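Local atomic coordinates of oxidoreductase, NAD-binding/iron-sulfur cluster-binding protein (Nitratireductor pacificus pht-3B, PDB entry 6ZXU), a protein that catalyses reductive dehalogenation, using a bound cobalamin (B12) and two [4Fe-4S] clusters. Residues R36-G41 with K638-D643; C176-A181 with A452-A457; P193-G196 with A202-D205; L215-D220 with G253-T258; W403-S408 with E417-Y422. All coordinates share one frame; numbering follows the deposited sequence.

Interaction 1: R36-G41 with K638-D643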
# COMPACT_ATOMS: atom_id res chain seq x y z
N ARG A 36 -6.33 -20.99 3.52
CA ARG A 36 -5.11 -20.91 4.27
C ARG A 36 -5.16 -19.66 5.15
O ARG A 36 -5.22 -18.54 4.66
CB ARG A 36 -3.95 -20.85 3.33
CG ARG A 36 -2.60 -20.70 4.00
CD ARG A 36 -1.51 -20.84 2.98
NE ARG A 36 -0.16 -20.81 3.53
CZ ARG A 36 0.47 -21.87 3.97
NH1 ARG A 36 -0.12 -23.03 3.92
NH2 ARG A 36 1.72 -21.80 4.32
N PRO A 37 -5.09 -19.83 6.49
CA PRO A 37 -5.04 -18.66 7.37
C PRO A 37 -3.81 -17.83 7.20
O PRO A 37 -2.74 -18.34 6.89
CB PRO A 37 -5.15 -19.25 8.77
CG PRO A 37 -4.87 -20.67 8.66
CD PRO A 37 -5.09 -21.10 7.23
N ASN A 38 -3.95 -16.52 7.42
CA ASN A 38 -2.86 -15.60 7.14
C ASN A 38 -1.62 -15.82 7.96
O ASN A 38 -0.54 -15.47 7.53
CB ASN A 38 -3.32 -14.18 7.32
CG ASN A 38 -4.25 -13.72 6.25
OD1 ASN A 38 -5.42 -14.11 6.22
ND2 ASN A 38 -3.80 -12.78 5.47
N HIS A 39 -1.75 -16.38 9.16
CA HIS A 39 -0.56 -16.57 10.00
C HIS A 39 0.42 -17.58 9.46
O HIS A 39 1.58 -17.60 9.89
CB HIS A 39 -0.91 -16.92 11.41
CG HIS A 39 -1.56 -18.23 11.57
ND1 HIS A 39 -2.92 -18.40 11.55
CD2 HIS A 39 -1.03 -19.45 11.81
CE1 HIS A 39 -3.21 -19.68 11.71
NE2 HIS A 39 -2.07 -20.33 11.89
N LEU A 40 -0.01 -18.38 8.48
CA LEU A 40 0.87 -19.30 7.84
C LEU A 40 1.80 -18.67 6.83
O LEU A 40 2.80 -19.26 6.46
CB LEU A 40 0.03 -20.44 7.17
CG LEU A 40 -0.79 -21.31 8.13
CD1 LEU A 40 -1.49 -22.45 7.45
CD2 LEU A 40 0.07 -21.89 9.25
N GLY A 41 1.44 -17.48 6.36
CA GLY A 41 2.20 -16.77 5.36
C GLY A 41 2.14 -17.39 3.95
O GLY A 41 1.45 -18.41 3.70
N LYS A 638 -9.77 -15.73 6.61
CA LYS A 638 -8.82 -14.62 6.45
C LYS A 638 -8.96 -13.50 7.49
O LYS A 638 -8.29 -12.48 7.40
CB LYS A 638 -8.95 -14.07 5.06
CG LYS A 638 -8.76 -15.08 3.90
CD LYS A 638 -7.34 -15.57 3.86
CE LYS A 638 -7.10 -16.34 2.60
NZ LYS A 638 -5.67 -16.65 2.51
N ARG A 639 -9.86 -13.62 8.45
CA ARG A 639 -10.06 -12.62 9.45
C ARG A 639 -9.06 -12.80 10.57
O ARG A 639 -9.36 -13.42 11.59
CB ARG A 639 -11.51 -12.62 9.93
CG ARG A 639 -11.86 -11.44 10.83
CD ARG A 639 -13.34 -11.29 10.91
NE ARG A 639 -13.77 -10.38 11.95
CZ ARG A 639 -15.07 -10.23 12.25
NH1 ARG A 639 -15.99 -10.90 11.56
NH2 ARG A 639 -15.48 -9.38 13.19
N TRP A 640 -7.86 -12.26 10.40
CA TRP A 640 -6.80 -12.55 11.32
C TRP A 640 -6.65 -11.51 12.42
O TRP A 640 -5.86 -11.74 13.35
CB TRP A 640 -5.46 -12.59 10.56
CG TRP A 640 -5.16 -11.36 9.74
CD1 TRP A 640 -5.49 -11.16 8.40
CD2 TRP A 640 -4.47 -10.16 10.15
NE1 TRP A 640 -5.07 -9.91 7.97
CE2 TRP A 640 -4.44 -9.28 9.01
CE3 TRP A 640 -3.93 -9.74 11.35
CZ2 TRP A 640 -3.88 -8.03 9.08
CZ3 TRP A 640 -3.42 -8.50 11.44
CH2 TRP A 640 -3.36 -7.65 10.31
N TRP A 641 -7.29 -10.34 12.27
CA TRP A 641 -7.05 -9.19 13.19
C TRP A 641 -8.04 -9.22 14.35
O TRP A 641 -9.10 -9.88 14.29
CB TRP A 641 -7.18 -7.83 12.42
CG TRP A 641 -8.54 -7.66 11.74
CD1 TRP A 641 -9.66 -7.05 12.26
CD2 TRP A 641 -8.90 -8.13 10.45
NE1 TRP A 641 -10.69 -7.15 11.39
CE2 TRP A 641 -10.24 -7.79 10.25
CE3 TRP A 641 -8.21 -8.79 9.44
CZ2 TRP A 641 -10.91 -8.16 9.11
CZ3 TRP A 641 -8.87 -9.16 8.32
CH2 TRP A 641 -10.21 -8.84 8.14
N PHE A 642 -7.69 -8.49 15.41
CA PHE A 642 -8.57 -8.28 16.58
C PHE A 642 -9.49 -7.09 16.35
O PHE A 642 -9.09 -6.10 15.75
CB PHE A 642 -7.73 -8.01 17.84
CG PHE A 642 -6.81 -9.12 18.27
CD1 PHE A 642 -7.06 -10.43 17.97
CD2 PHE A 642 -5.68 -8.80 19.02
CE1 PHE A 642 -6.22 -11.43 18.35
CE2 PHE A 642 -4.84 -9.78 19.45
CZ PHE A 642 -5.11 -11.09 19.12
N ASP A 643 -10.72 -7.20 16.81
CA ASP A 643 -11.65 -6.09 16.82
C ASP A 643 -11.45 -5.21 18.08
O ASP A 643 -12.01 -5.47 19.13
CB ASP A 643 -13.08 -6.61 16.79
CG ASP A 643 -13.45 -7.18 15.47
OD1 ASP A 643 -12.77 -6.90 14.44
OD2 ASP A 643 -14.39 -7.93 15.43

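Interaction 2: C176-A181 with A452-A457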
# COMPACT_ATOMS: atom_id res chain seq x y z
N CYS A 176 13.30 -3.88 7.88
CA CYS A 176 13.23 -4.60 9.17
C CYS A 176 12.97 -3.67 10.34
O CYS A 176 12.12 -3.95 11.18
CB CYS A 176 14.47 -5.40 9.40
SG CYS A 176 14.54 -6.85 8.36
N ALA A 177 13.60 -2.51 10.35
CA ALA A 177 13.35 -1.53 11.38
C ALA A 177 11.95 -1.02 11.33
O ALA A 177 11.30 -0.83 12.30
CB ALA A 177 14.32 -0.41 11.22
N GLU A 178 11.50 -0.74 10.12
CA GLU A 178 10.14 -0.29 9.90
C GLU A 178 9.12 -1.26 10.48
O GLU A 178 8.24 -0.87 11.27
CB GLU A 178 9.90 -0.20 8.39
CG GLU A 178 8.51 0.27 8.00
CD GLU A 178 7.97 -0.48 6.75
OE1 GLU A 178 8.47 -0.28 5.61
OE2 GLU A 178 7.01 -1.32 6.89
N ILE A 179 9.20 -2.52 10.08
CA ILE A 179 8.28 -3.55 10.57
C ILE A 179 8.40 -3.72 12.08
O ILE A 179 7.42 -3.76 12.80
CB ILE A 179 8.52 -4.91 9.84
CG1 ILE A 179 8.25 -4.73 8.36
CG2 ILE A 179 7.69 -6.00 10.49
CD1 ILE A 179 8.56 -5.94 7.52
N ALA A 180 9.63 -3.77 12.61
CA ALA A 180 9.82 -3.92 14.09
C ALA A 180 9.24 -2.77 14.90
O ALA A 180 8.69 -2.98 15.97
CB ALA A 180 11.30 -4.08 14.40
N ALA A 181 9.35 -1.54 14.38
CA ALA A 181 8.79 -0.34 15.01
C ALA A 181 7.29 -0.37 15.01
O ALA A 181 6.68 -0.08 16.03
CB ALA A 181 9.27 0.92 14.29
N ALA A 452 -0.28 0.90 3.28
CA ALA A 452 0.09 1.26 1.92
C ALA A 452 0.65 2.68 1.88
O ALA A 452 1.60 2.93 1.14
CB ALA A 452 -1.12 1.06 1.00
N TYR A 453 0.04 3.59 2.61
CA TYR A 453 0.51 4.98 2.74
C TYR A 453 1.91 5.04 3.35
O TYR A 453 2.81 5.69 2.80
CB TYR A 453 -0.39 5.74 3.64
CG TYR A 453 -1.66 6.21 2.98
CD1 TYR A 453 -1.67 6.52 1.66
CD2 TYR A 453 -2.77 6.45 3.71
CE1 TYR A 453 -2.81 7.03 1.08
CE2 TYR A 453 -3.94 6.90 3.15
CZ TYR A 453 -3.95 7.25 1.84
OH TYR A 453 -5.12 7.82 1.23
N MET A 454 2.13 4.28 4.40
CA MET A 454 3.39 4.22 5.04
C MET A 454 4.47 3.62 4.18
O MET A 454 5.57 4.20 4.02
CB MET A 454 3.26 3.47 6.38
CG MET A 454 4.53 3.31 7.23
SD MET A 454 5.48 1.91 6.65
CE MET A 454 4.27 0.47 6.65
N ARG A 455 4.19 2.50 3.56
CA ARG A 455 5.15 1.84 2.70
C ARG A 455 5.51 2.69 1.50
O ARG A 455 6.71 2.81 1.11
CB ARG A 455 4.61 0.52 2.22
CG ARG A 455 5.51 -0.28 1.30
CD ARG A 455 6.86 -0.66 1.89
NE ARG A 455 6.72 -1.20 3.27
CZ ARG A 455 6.22 -2.42 3.56
NH1 ARG A 455 5.82 -3.24 2.58
NH2 ARG A 455 6.11 -2.82 4.84
N GLY A 456 4.50 3.30 0.87
CA GLY A 456 4.73 4.23 -0.25
C GLY A 456 5.64 5.43 0.12
O GLY A 456 6.54 5.74 -0.61
N ALA A 457 5.31 6.08 1.21
CA ALA A 457 6.02 7.24 1.70
C ALA A 457 7.45 6.93 1.95
O ALA A 457 8.34 7.72 1.60
CB ALA A 457 5.39 7.83 2.93

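Interaction 3: P193-G196 with A202-D205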
# COMPACT_ATOMS: atom_id res chain seq x y z
N PRO A 193 4.51 -3.95 27.36
CA PRO A 193 5.83 -3.50 26.95
C PRO A 193 6.45 -4.36 25.89
O PRO A 193 6.30 -5.59 25.87
CB PRO A 193 6.65 -3.58 28.24
CG PRO A 193 5.62 -3.32 29.29
CD PRO A 193 4.42 -4.06 28.83
N ALA A 194 7.09 -3.73 24.95
CA ALA A 194 7.67 -4.38 23.75
C ALA A 194 8.69 -3.49 23.10
O ALA A 194 8.57 -2.24 23.12
CB ALA A 194 6.56 -4.71 22.77
N ARG A 195 9.71 -4.08 22.61
CA ARG A 195 10.83 -3.36 22.07
C ARG A 195 11.24 -4.03 20.75
O ARG A 195 11.31 -5.27 20.65
CB ARG A 195 11.98 -3.41 23.05
CG ARG A 195 13.35 -3.00 22.56
CD ARG A 195 13.43 -1.56 22.22
NE ARG A 195 14.75 -0.95 22.42
CZ ARG A 195 15.80 -0.99 21.62
NH1 ARG A 195 15.85 -1.66 20.47
NH2 ARG A 195 16.90 -0.31 22.00
N GLY A 196 11.49 -3.21 19.70
CA GLY A 196 11.92 -3.70 18.42
C GLY A 196 13.42 -3.67 18.32
O GLY A 196 14.09 -2.87 18.99
N ALA A 202 20.00 -3.14 18.37
CA ALA A 202 19.53 -4.42 18.94
C ALA A 202 20.08 -4.58 20.37
O ALA A 202 21.23 -4.34 20.60
CB ALA A 202 19.98 -5.59 18.05
N GLN A 203 19.23 -5.03 21.27
CA GLN A 203 19.62 -5.46 22.64
C GLN A 203 19.71 -6.98 22.82
O GLN A 203 19.82 -7.44 23.92
CB GLN A 203 18.60 -4.93 23.66
CG GLN A 203 18.44 -3.41 23.61
CD GLN A 203 17.29 -2.97 24.47
OE1 GLN A 203 16.30 -3.71 24.70
NE2 GLN A 203 17.40 -1.76 24.97
N VAL A 204 19.56 -7.75 21.73
CA VAL A 204 19.51 -9.20 21.78
C VAL A 204 20.29 -9.74 20.62
O VAL A 204 20.65 -8.98 19.68
CB VAL A 204 18.09 -9.75 21.72
CG1 VAL A 204 17.29 -9.32 22.91
CG2 VAL A 204 17.39 -9.30 20.42
N ASP A 205 20.55 -11.05 20.64
CA ASP A 205 21.36 -11.70 19.59
C ASP A 205 20.40 -12.17 18.49
O ASP A 205 19.78 -13.22 18.61
CB ASP A 205 22.15 -12.89 20.15
CG ASP A 205 23.18 -13.43 19.17
OD1 ASP A 205 22.98 -13.49 17.93
OD2 ASP A 205 24.23 -13.86 19.66

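Interaction 4: L215-D220 with G253-T258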
# COMPACT_ATOMS: atom_id res chain seq x y z
N LEU A 215 13.69 -19.99 11.70
CA LEU A 215 13.75 -19.32 10.39
C LEU A 215 14.98 -19.70 9.63
O LEU A 215 15.00 -19.62 8.42
CB LEU A 215 13.72 -17.77 10.56
CG LEU A 215 12.62 -17.11 11.36
CD1 LEU A 215 12.60 -15.62 11.07
CD2 LEU A 215 11.31 -17.74 11.01
N ALA A 216 16.06 -20.08 10.33
CA ALA A 216 17.31 -20.34 9.67
C ALA A 216 18.15 -21.43 10.34
O ALA A 216 17.87 -21.84 11.45
CB ALA A 216 18.09 -19.05 9.51
N ARG A 217 19.19 -21.84 9.63
CA ARG A 217 20.24 -22.68 10.12
C ARG A 217 21.54 -22.03 9.76
O ARG A 217 21.54 -21.09 9.00
CB ARG A 217 20.22 -24.03 9.43
CG ARG A 217 18.86 -24.68 9.40
CD ARG A 217 18.98 -26.15 8.98
NE ARG A 217 19.22 -26.35 7.58
CZ ARG A 217 19.23 -27.55 6.98
NH1 ARG A 217 19.04 -28.69 7.66
NH2 ARG A 217 19.44 -27.62 5.67
N VAL A 218 22.63 -22.53 10.33
CA VAL A 218 23.98 -21.94 10.18
C VAL A 218 24.78 -22.74 9.20
O VAL A 218 24.88 -23.93 9.33
CB VAL A 218 24.70 -21.85 11.54
CG1 VAL A 218 25.98 -21.11 11.40
CG2 VAL A 218 23.80 -21.18 12.59
N VAL A 219 25.34 -22.09 8.20
CA VAL A 219 26.28 -22.75 7.31
C VAL A 219 27.56 -21.92 7.21
O VAL A 219 27.52 -20.75 6.75
CB VAL A 219 25.67 -22.94 5.91
CG1 VAL A 219 26.73 -23.43 4.93
CG2 VAL A 219 24.51 -23.90 5.99
N ASP A 220 28.68 -22.51 7.65
CA ASP A 220 29.98 -21.83 7.67
C ASP A 220 29.87 -20.45 8.40
O ASP A 220 30.40 -19.43 7.95
CB ASP A 220 30.54 -21.67 6.26
N GLY A 253 20.71 -31.87 7.00
CA GLY A 253 20.03 -32.55 5.92
C GLY A 253 18.90 -31.77 5.27
O GLY A 253 18.61 -30.61 5.61
N ASP A 254 18.21 -32.43 4.38
CA ASP A 254 17.22 -31.83 3.53
C ASP A 254 15.99 -31.46 4.35
O ASP A 254 15.42 -32.30 5.04
CB ASP A 254 16.81 -32.90 2.50
CG ASP A 254 16.02 -32.37 1.33
OD1 ASP A 254 15.35 -31.32 1.39
OD2 ASP A 254 16.12 -33.04 0.28
N LEU A 255 15.56 -30.21 4.25
CA LEU A 255 14.43 -29.78 5.05
C LEU A 255 13.12 -30.10 4.46
O LEU A 255 12.08 -29.98 5.12
CB LEU A 255 14.54 -28.29 5.31
CG LEU A 255 15.64 -27.86 6.26
CD1 LEU A 255 15.70 -26.32 6.30
CD2 LEU A 255 15.42 -28.43 7.64
N GLY A 256 13.11 -30.45 3.18
CA GLY A 256 11.87 -30.69 2.48
C GLY A 256 11.37 -29.53 1.59
O GLY A 256 10.18 -29.52 1.22
N GLU A 257 12.24 -28.58 1.28
CA GLU A 257 11.86 -27.39 0.50
C GLU A 257 11.49 -27.72 -0.93
O GLU A 257 10.79 -26.97 -1.57
CB GLU A 257 13.03 -26.40 0.37
CG GLU A 257 13.40 -25.67 1.62
CD GLU A 257 14.80 -24.98 1.52
OE1 GLU A 257 15.69 -25.42 2.36
OE2 GLU A 257 15.00 -24.01 0.65
N THR A 258 11.91 -28.86 -1.44
CA THR A 258 11.53 -29.22 -2.80
C THR A 258 10.65 -30.45 -2.89
O THR A 258 10.52 -31.04 -3.96
CB THR A 258 12.78 -29.44 -3.64
OG1 THR A 258 13.56 -30.47 -3.02
CG2 THR A 258 13.57 -28.12 -3.74

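Interaction 5: W403-S408 with E417-Y422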
# COMPACT_ATOMS: atom_id res chain seq x y z
N TRP A 403 -1.68 21.77 -13.95
CA TRP A 403 -3.01 21.61 -13.40
C TRP A 403 -3.09 20.41 -12.41
O TRP A 403 -4.16 20.19 -11.85
CB TRP A 403 -4.06 21.43 -14.53
CG TRP A 403 -3.69 20.41 -15.55
CD1 TRP A 403 -2.92 20.59 -16.67
CD2 TRP A 403 -4.04 19.04 -15.54
NE1 TRP A 403 -2.81 19.41 -17.35
CE2 TRP A 403 -3.47 18.45 -16.65
CE3 TRP A 403 -4.78 18.22 -14.66
CZ2 TRP A 403 -3.66 17.10 -16.95
CZ3 TRP A 403 -4.96 16.93 -14.97
CH2 TRP A 403 -4.41 16.37 -16.11
N MET A 404 -2.03 19.60 -12.30
CA MET A 404 -1.97 18.45 -11.35
C MET A 404 -1.54 18.92 -9.92
O MET A 404 -1.73 18.20 -8.95
CB MET A 404 -0.98 17.40 -11.82
CG MET A 404 -1.35 16.74 -13.15
SD MET A 404 -0.04 15.61 -13.61
CE MET A 404 -0.72 14.87 -15.08
N TYR A 405 -0.99 20.14 -9.80
CA TYR A 405 -0.67 20.72 -8.52
C TYR A 405 -1.88 21.42 -7.96
O TYR A 405 -2.65 22.04 -8.69
CB TYR A 405 0.50 21.71 -8.64
CG TYR A 405 1.84 21.12 -9.03
CD1 TYR A 405 2.11 20.74 -10.33
CD2 TYR A 405 2.83 20.99 -8.10
CE1 TYR A 405 3.35 20.24 -10.68
CE2 TYR A 405 4.09 20.50 -8.44
CZ TYR A 405 4.36 20.15 -9.71
OH TYR A 405 5.59 19.69 -10.04
N TYR A 406 -2.04 21.37 -6.66
CA TYR A 406 -3.04 22.19 -5.99
C TYR A 406 -2.76 23.68 -6.20
O TYR A 406 -1.64 24.09 -6.46
CB TYR A 406 -3.06 21.93 -4.50
CG TYR A 406 -3.59 20.57 -4.08
CD1 TYR A 406 -4.94 20.31 -4.10
CD2 TYR A 406 -2.72 19.60 -3.57
CE1 TYR A 406 -5.40 19.05 -3.73
CE2 TYR A 406 -3.16 18.37 -3.18
CZ TYR A 406 -4.49 18.11 -3.26
OH TYR A 406 -4.97 16.89 -2.81
N ALA A 407 -3.79 24.48 -6.13
CA ALA A 407 -3.64 25.95 -6.34
C ALA A 407 -2.92 26.66 -5.20
O ALA A 407 -2.10 27.56 -5.42
CB ALA A 407 -5.00 26.57 -6.57
N SER A 408 -3.20 26.23 -3.98
CA SER A 408 -2.72 26.90 -2.76
C SER A 408 -2.72 25.90 -1.59
O SER A 408 -3.48 24.90 -1.63
CB SER A 408 -3.62 28.09 -2.43
OG SER A 408 -4.99 27.74 -2.27
N GLU A 417 3.43 26.54 -6.56
CA GLU A 417 3.99 26.61 -7.89
C GLU A 417 4.11 25.23 -8.46
O GLU A 417 4.27 24.25 -7.73
CB GLU A 417 5.41 27.21 -7.86
CG GLU A 417 5.45 28.65 -7.32
CD GLU A 417 4.53 29.61 -8.06
OE1 GLU A 417 3.77 30.41 -7.37
OE2 GLU A 417 4.57 29.55 -9.35
N ALA A 418 4.04 25.14 -9.76
CA ALA A 418 4.38 23.88 -10.44
C ALA A 418 5.90 23.71 -10.52
O ALA A 418 6.49 23.88 -11.58
CB ALA A 418 3.73 23.84 -11.83
N TYR A 419 6.53 23.31 -9.43
CA TYR A 419 7.96 23.42 -9.33
C TYR A 419 8.79 22.33 -9.98
O TYR A 419 9.98 22.54 -10.16
CB TYR A 419 8.35 23.66 -7.86
CG TYR A 419 7.61 22.76 -6.87
CD1 TYR A 419 7.94 21.44 -6.75
CD2 TYR A 419 6.62 23.27 -6.07
CE1 TYR A 419 7.27 20.59 -5.85
CE2 TYR A 419 5.95 22.49 -5.18
CZ TYR A 419 6.27 21.12 -5.08
OH TYR A 419 5.64 20.34 -4.12
N HIS A 420 8.24 21.15 -10.33
CA HIS A 420 8.99 20.10 -10.91
C HIS A 420 8.35 19.66 -12.24
O HIS A 420 7.17 19.76 -12.43
CB HIS A 420 9.05 18.86 -10.02
CG HIS A 420 9.86 19.03 -8.80
ND1 HIS A 420 9.49 18.49 -7.59
CD2 HIS A 420 11.00 19.72 -8.56
CE1 HIS A 420 10.37 18.84 -6.67
NE2 HIS A 420 11.29 19.59 -7.24
N ASP A 421 9.17 19.09 -13.09
CA ASP A 421 8.78 18.68 -14.44
C ASP A 421 8.13 17.34 -14.59
O ASP A 421 7.39 17.14 -15.51
CB ASP A 421 10.05 18.67 -15.29
CG ASP A 421 10.60 20.12 -15.60
OD1 ASP A 421 9.80 21.08 -15.54
OD2 ASP A 421 11.85 20.25 -15.84
N TYR A 422 8.49 16.38 -13.72
CA TYR A 422 8.05 15.01 -13.87
C TYR A 422 7.42 14.48 -12.59
O TYR A 422 7.74 14.93 -11.51
CB TYR A 422 9.21 14.09 -14.25
CG TYR A 422 9.88 14.42 -15.54
CD1 TYR A 422 9.29 14.06 -16.75
CD2 TYR A 422 11.02 15.25 -15.56
CE1 TYR A 422 9.85 14.41 -17.95
CE2 TYR A 422 11.59 15.62 -16.76
CZ TYR A 422 11.01 15.20 -17.93
OH TYR A 422 11.54 15.52 -19.11

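Interaction 1: R36-G41 with K638-D643
The short 3-10 turn 38-40, in the loop ahead of helix 74-85, is held against the loop before strand 645-647 by N38 and the carbonyl of R36, which meet K638 and W640. K638 does the polar work. The bend at chi2 (-67°) turns the otherwise extended chain past N38 and places K638 NZ 2.9 Å from R36 O. The ammonium lies in the plane of that carbonyl, and the same NZ also bonds to N33 O. On the way the K638 and N38 side chains cross at about a right angle, with K638 CD 3.4 Å from N38 OD1. W640 is the other partner of N38, and its indole CD1 lies 3.6 Å from N38 CG, the amide and indole planes 44° apart. The indole N-H is used elsewhere, on T434 OG1 of helix 432-437, and E433 of that helix touches both N38 and K638. Bracing the turn from its two ends, R36 NE bonds to G41 O at 2.9 Å, almost straight (171°), while R36 NH1 pairs with E46. A leucine in place of K638 would probably leave the carbonyls of R36 and N33 without their shared donor, and the N38 amide without the slender chain packed against it. The chemistry is thus that of one lysine tying two backbone oxygens of an N-terminal loop to a loop almost 600 residues further on; its ammonium is met by two neutral carbonyls, and E433 may also help offset its charge.

Interaction 2: C176-A181 with A452-A457
The side chains of E178 and R455 cross at about a right angle; within segments 176-181 and 452-457 their CA atoms are the nearest, 9.0 Å apart. The flat ends nevertheless come together almost coplanar, carboxylate and guanidinium planes 28° apart. R455 NH2 gives a nearly straight bond (173°) to E178 OE2 at 2.7 Å; it arrives on the syn lone pair, and the oxygen sits at the edge of the guanidinium, close to its plane. A second bond, R455 NE to E178 OE1 at 3.1 Å, would complete a two-pronged salt bridge, but the position of OE1 is less certain, so that prong is doubtful. R455 gets there by folding at chi2 and chi3, which swings the guanidinium back toward the glutamate. M454 comes from the opposite direction and packs its sulfur end on the carboxylate: M454 SD is 3.5 Å from E178 CD, and M454 CE 3.3 Å from E178 OE2. The buried carboxylate is thus flanked by R455 and a thioether, and R175, one helical turn back, also pairs with the less certain OE1. R455 has further partners, D118 through NH1 and the carbonyl of L117 through NH2, which probably spreads the buried charge and fixes the guanidinium's rotation. The contact joins the long helices 168-190 and 445-469 deep in the protein. Y453, just before M454, touches cobalamin. Around the pair, L350 and I351 of helix 342-354 touch E178 and M454 respectively, F84 of helix 74-85 touches E178, and strand 142-149 lies against C176, I179 and A180.

Interaction 3: P193-G196 with A202-D205
The guanidinium of R195 has the side-chain amide of Q203 lying over one face: Q203 CD sits 3.5 Å above its plane, displaced toward the rim, with the two planes 32° apart. At the edge, R195 NH1 points to G196 O, 2.6 Å away and 7° out of the guanidinium plane, so the arginine curls back onto the carbonyl of its own neighbour. The closest atoms across the contact are R195 NH2 and Q203 NE2 at 3.3 Å; both are donors, so the amide lies over the guanidinium face in van der Waals contact, without a hydrogen bond. The amide oxygen leans instead toward the chain, with Q203 OE1 3.7 Å from R195 CG. Strand 194-198 is an outermost strand of a four-stranded antiparallel sheet, and the chain then turns through a short surface loop back past it toward helix 206-212, whose N-cap is D205. The arginine bends at chi2 (66°), while the glutamine is extended beyond CG and passes across it at about a right angle. D201, just ahead of the second segment, forms a salt bridge with R195 NH2. The backbone N of Q203 donates to H197 ND1.

Interaction 4: L215-D220 with G253-T258
R217 leaves its strand with CG beside the backbone N (chi1 -49°) and then folds at chi3 (-75°), which carries the guanidinium across to G253 and lays it against L255. The strand is 217-219, half of a two-stranded antiparallel hairpin with 222-224, and the partner is the surface loop that runs toward helix 260-264. R217 grips G253 O end-on with both terminal nitrogens: NH1 stands 2.8 Å from the oxygen, on a lone pair in the carbonyl plane, and NH2 stands 3.1 Å from it, tilted out of that plane. NH1 also bonds to A250 O, so two backbone carbonyls of the loop share this one group. L255 approaches from the other direction and covers one guanidinium face, its CG 3.6 Å above the plane and over the centre; both methyls lie over the same face, L255 CD2 near R217 NH1 (3.6 Å) and L255 CD1 near R217 NE (3.7 Å). The acid of E257 is nearby without touching and may help offset the charge. With an alanine in place of R217, G253 O would probably lose both its N-H donors and a gap would open beside L255. Beside the gripped carbonyl the loop keeps its own shape through an Asx turn, in which G256 N bonds to D254 OD1 at 3.0 Å, from above the carboxylate plane.

Interaction 5: W403-S408 with E417-Y422
Y405 packs and hydrogen-bonds across two parts of the long connection that leads from strand 394-399 to strand 422-429: its ring is laid across A418, and its hydroxyl ends on H420. The chain of A418 passes over one face of the ring, with CA 3.7 Å from the Y405 centroid and only 6° off the normal, a well-centred CH-pi contact. The methyl joins in, A418 CB lying 3.8 Å from Y405 CE1. Y419 meets the same ring differently. The edge of Y405 is directed at the face of Y419 in a T-shaped pair, centroids 5.3 Å apart and planes at 75°, with Y405 CE2 over the centre of the Y419 ring. At the far end Y405 OH donates to H420 O at 2.9 Å, approaching from well to one side of the C=O direction. Chi1 of Y405 (-66°) puts the ring beside its own backbone N and sends it out to these three neighbours at once. Y419 and H420 are in turn held from outside: Y419 OH bonds to E483 OE1, and the H420 imidazole is held by T520 through ND1 and by S473 through NE2. The H420 ring also lies with one face against Y419 CD1, so the phenol of Y419 is packed from two directions. Next door, Y406 binds cobalamin: its OH bonds to the cofactor's O58, and V484, also a cobalamin-binding residue, lies close to Y405. The arrangement lies in the second shell of the B12 pocket, to which W403 and Y406 of the same segment belong.

Overall arrangement
Interactions 2 and 3 are the only two that touch: A180 CB of helix 168-190 packs on G196 CA at 4.1 Å, as that helix leads straight into strand 194-198. Interactions 2 and 5 both reach cobalamin, through Y453 and Y406, yet their centres are 27 Å apart. In interaction 2 the side chain of R455 is about 11 Å from the cobalamin. Interaction 1 is further off; the side chain of W640 is about 11 Å from that of Q430, a cobalamin-binding residue. Interactions 3 and 4 are peripheral, away from the cofactor sites. Interactions 4 and 5 mark opposite sides of the chain, 53 Å apart between centres.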